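Protease VP4 (Blotched snakehead virus, PDB 2GEF) is a serine protease that works through a serine/lysine catalytic dyad and probably cleaves the birnavirus polyprotein of which it is itself a part. Local coordinates at residues M59-R64 with V124-M129. Residues are numbered along the deposited sequence; the frame is centred on the assembly and turned at random.
Sequences MSPDVR and VVWNDM
Trp126 contributes the largest area to the interface, 72 Å², and lays one face of its indole against the backbone of Ser60 in a CH-pi contact. Ser60 CA stands 3.9 Å from the centroid of the six-membered ring and 17° off its normal, hence over the face. Ser60 N covers the pyrrole part of the same face, 3.7 Å from Trp126 NE1.

One apolar contact adds to this: Pro61 CD reaches Trp126 CH2 at 3.6 Å, the two side chains crossing at about a right angle. Separately, the methyl Val63 CG2 lies in van der Waals contact, 3.7 Å from the backbone Met129 O.

No hydrogen bond joins the segments. Ser60 OG, anti to its own N (chi1 178°), N-caps the short helix 61-64 by a weak bond from Asp62 N (3.4 Å). Asn127 OD1 accepts from Met129 N at 3.0 Å, closing an Asx turn, while its ND2 bonds Glu46 OE2 and Tyr48 OH.

The contact thus sets the start of helix 61-64 against strand 120-126, at the protein surface and away from the catalytic dyad. Arg20 and Asn21 also touch Trp126, while Met59 packs on strand 104-109 and Met129 on strand 43-52.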
HETATM    1  N   MSE A  59       1.174  -1.074  15.515  1.00 19.92           N
HETATM    2  CA  MSE A  59       0.866   0.334  15.223  1.00 22.69           C
HETATM    3  C   MSE A  59       1.352   1.266  16.271  1.00 21.68           C
HETATM    4  O   MSE A  59       1.326   0.893  17.469  1.00 22.86           O
HETATM    5  CB  MSE A  59      -0.634   0.521  15.196  1.00 20.35           C
HETATM    6  CG  MSE A  59      -1.253  -0.298  13.985  1.00 27.14           C
HETATM    7 SE   MSE A  59      -3.113  -0.279  13.838  1.00 34.45          SE
HETATM    8  CE  MSE A  59      -3.290   1.410  13.017  1.00 30.42           C
ATOM      9  N   SER A  60       1.689   2.499  15.879  1.00 20.31           N
ATOM     10  CA  SER A  60       1.688   3.672  16.850  1.00 21.49           C
ATOM     11  C   SER A  60       0.328   3.780  17.616  1.00 19.67           C
ATOM     12  O   SER A  60      -0.720   3.434  17.013  1.00 20.06           O
ATOM     13  CB  SER A  60       1.941   4.985  16.062  1.00 20.26           C
ATOM     14  OG  SER A  60       1.893   6.062  16.936  1.00 24.62           O
ATOM     15  N   PRO A  61       0.302   4.273  18.891  1.00 20.02           N
ATOM     16  CA  PRO A  61      -1.051   4.506  19.559  1.00 20.52           C
ATOM     17  C   PRO A  61      -1.933   5.596  18.826  1.00 21.14           C
ATOM     18  O   PRO A  61      -3.172   5.565  18.783  1.00 19.49           O
ATOM     19  CB  PRO A  61      -0.661   4.968  20.972  1.00 21.58           C
ATOM     20  CG  PRO A  61       0.822   4.546  21.179  1.00 19.54           C
ATOM     21  CD  PRO A  61       1.452   4.529  19.812  1.00 20.01           C
ATOM     22  N   ASP A  62      -1.241   6.536  18.172  1.00 21.55           N
ATOM     23  CA  ASP A  62      -1.831   7.736  17.611  1.00 21.39           C
ATOM     24  C   ASP A  62      -2.667   7.298  16.412  1.00 23.02           C
ATOM     25  O   ASP A  62      -3.510   8.103  15.994  1.00 24.10           O
ATOM     26  CB  ASP A  62      -0.735   8.653  17.049  1.00 23.00           C
ATOM     27  CG  ASP A  62       0.084   9.390  18.149  1.00 26.47           C
ATOM     28  OD1 ASP A  62      -0.360   9.555  19.309  1.00 26.23           O
ATOM     29  OD2 ASP A  62       1.199   9.814  17.797  1.00 34.05           O
ATOM     30  N   VAL A  63      -2.472   6.071  15.863  1.00 21.29           N
ATOM     31  CA  VAL A  63      -3.330   5.568  14.742  1.00 21.66           C
ATOM     32  C   VAL A  63      -4.221   4.336  14.978  1.00 21.05           C
ATOM     33  O   VAL A  63      -5.184   4.084  14.235  1.00 20.90           O
ATOM     34  CB  VAL A  63      -2.506   5.390  13.470  1.00 21.42           C
ATOM     35  CG1 VAL A  63      -3.228   4.525  12.559  1.00 24.15           C
ATOM     36  CG2 VAL A  63      -2.239   6.811  12.759  1.00 20.51           C
ATOM     37  N   ARG A  64      -3.893   3.596  16.025  1.00 21.61           N
ATOM     38  CA  ARG A  64      -4.641   2.408  16.498  1.00 21.33           C
ATOM     39  C   ARG A  64      -6.167   2.433  16.527  1.00 19.86           C
ATOM     40  O   ARG A  64      -6.702   1.413  16.259  1.00 20.48           O
ATOM     41  CB  ARG A  64      -4.142   1.857  17.866  1.00 21.86           C
ATOM     42  CG  ARG A  64      -2.670   1.365  17.974  1.00 25.65           C
ATOM     43  CD  ARG A  64      -2.371   0.159  18.978  1.00 21.39           C
ATOM     44  NE  ARG A  64      -1.703   0.554  20.211  1.00 22.99           N
ATOM     45  CZ  ARG A  64      -0.409   0.438  20.513  1.00 22.61           C
ATOM     46  NH1 ARG A  64      -0.029   0.838  21.684  1.00 23.77           N
ATOM     47  NH2 ARG A  64       0.518  -0.069  19.723  1.00 23.27           N
ATOM     48  N   VAL A 124       9.132  -2.610  10.177  1.00  9.69           N
ATOM     49  CA  VAL A 124       7.944  -1.829  10.488  1.00  9.65           C
ATOM     50  C   VAL A 124       8.436  -0.614  11.305  1.00 10.92           C
ATOM     51  O   VAL A 124       9.246  -0.723  12.151  1.00 11.99           O
ATOM     52  CB  VAL A 124       6.920  -2.663  11.358  1.00 10.85           C
ATOM     53  CG1 VAL A 124       5.640  -1.896  11.852  1.00  3.63           C
ATOM     54  CG2 VAL A 124       6.545  -4.007  10.692  1.00  4.78           C
ATOM     55  N   VAL A 125       7.923   0.549  11.022  1.00 13.09           N
ATOM     56  CA  VAL A 125       8.348   1.773  11.674  1.00 13.14           C
ATOM     57  C   VAL A 125       7.076   2.521  12.200  1.00 13.78           C
ATOM     58  O   VAL A 125       5.937   2.246  11.761  1.00 12.12           O
ATOM     59  CB  VAL A 125       9.217   2.724  10.656  1.00 13.92           C
ATOM     60  CG1 VAL A 125      10.725   2.207  10.388  1.00 10.07           C
ATOM     61  CG2 VAL A 125       8.461   3.126   9.316  1.00 12.03           C
ATOM     62  N   TRP A 126       7.300   3.488  13.077  1.00 14.04           N
ATOM     63  CA  TRP A 126       6.371   4.570  13.344  1.00 15.49           C
ATOM     64  C   TRP A 126       6.812   5.788  12.553  1.00 15.95           C
ATOM     65  O   TRP A 126       7.970   6.244  12.618  1.00 15.96           O
ATOM     66  CB  TRP A 126       6.370   4.925  14.839  1.00 17.41           C
ATOM     67  CG  TRP A 126       5.919   3.818  15.750  1.00 20.79           C
ATOM     68  CD1 TRP A 126       5.719   2.489  15.393  1.00 21.91           C
ATOM     69  CD2 TRP A 126       5.649   3.903  17.146  1.00 20.84           C
ATOM     70  NE1 TRP A 126       5.292   1.757  16.502  1.00 25.43           N
ATOM     71  CE2 TRP A 126       5.203   2.612  17.577  1.00 24.72           C
ATOM     72  CE3 TRP A 126       5.669   4.950  18.074  1.00 26.67           C
ATOM     73  CZ2 TRP A 126       4.832   2.345  18.905  1.00 20.72           C
ATOM     74  CZ3 TRP A 126       5.280   4.679  19.387  1.00 19.28           C
ATOM     75  CH2 TRP A 126       4.885   3.390  19.780  1.00 20.72           C
ATOM     76  N   ASN A 127       5.868   6.318  11.788  1.00 16.64           N
ATOM     77  CA  ASN A 127       6.008   7.581  11.035  1.00 17.69           C
ATOM     78  C   ASN A 127       4.891   8.320  11.791  1.00 19.35           C
ATOM     79  O   ASN A 127       4.011   7.644  12.355  1.00 22.02           O
ATOM     80  CB  ASN A 127       5.705   7.364   9.477  1.00 13.86           C
ATOM     81  CG  ASN A 127       4.209   7.126   9.169  1.00 14.22           C
ATOM     82  OD1 ASN A 127       3.285   7.399   9.988  1.00  8.45           O
ATOM     83  ND2 ASN A 127       3.959   6.718   7.960  1.00  5.47           N
ATOM     84  N   ASP A 128       4.902   9.642  11.923  1.00 19.33           N
ATOM     85  CA  ASP A 128       3.890  10.254  12.815  1.00 18.43           C
ATOM     86  C   ASP A 128       2.778  10.848  11.944  1.00 18.05           C
ATOM     87  O   ASP A 128       2.228  11.920  12.160  1.00 15.36           O
ATOM     88  CB  ASP A 128       4.495  11.258  13.788  1.00 20.10           C
ATOM     89  CG  ASP A 128       5.777  10.750  14.427  1.00 24.46           C
ATOM     90  OD1 ASP A 128       5.707  10.215  15.558  1.00 27.30           O
ATOM     91  OD2 ASP A 128       6.864  10.870  13.792  1.00 27.80           O
HETATM   92  N   MSE A 129       2.404  10.064  10.943  1.00 19.39           N
HETATM   93  CA  MSE A 129       1.538  10.552   9.906  1.00 19.09           C
HETATM   94  C   MSE A 129       0.138  10.231  10.443  1.00 18.10           C
HETATM   95  O   MSE A 129       0.018   9.433  11.400  1.00 15.71           O
HETATM   96  CB  MSE A 129       1.909   9.865   8.590  1.00 20.49           C
HETATM   97  CG  MSE A 129       3.376  10.143   8.179  1.00 24.22           C
HETATM   98 SE   MSE A 129       3.725  12.061   7.740  1.00 49.23          SE
HETATM   99  CE  MSE A 129       2.251  12.066   6.436  1.00 43.74           C
TER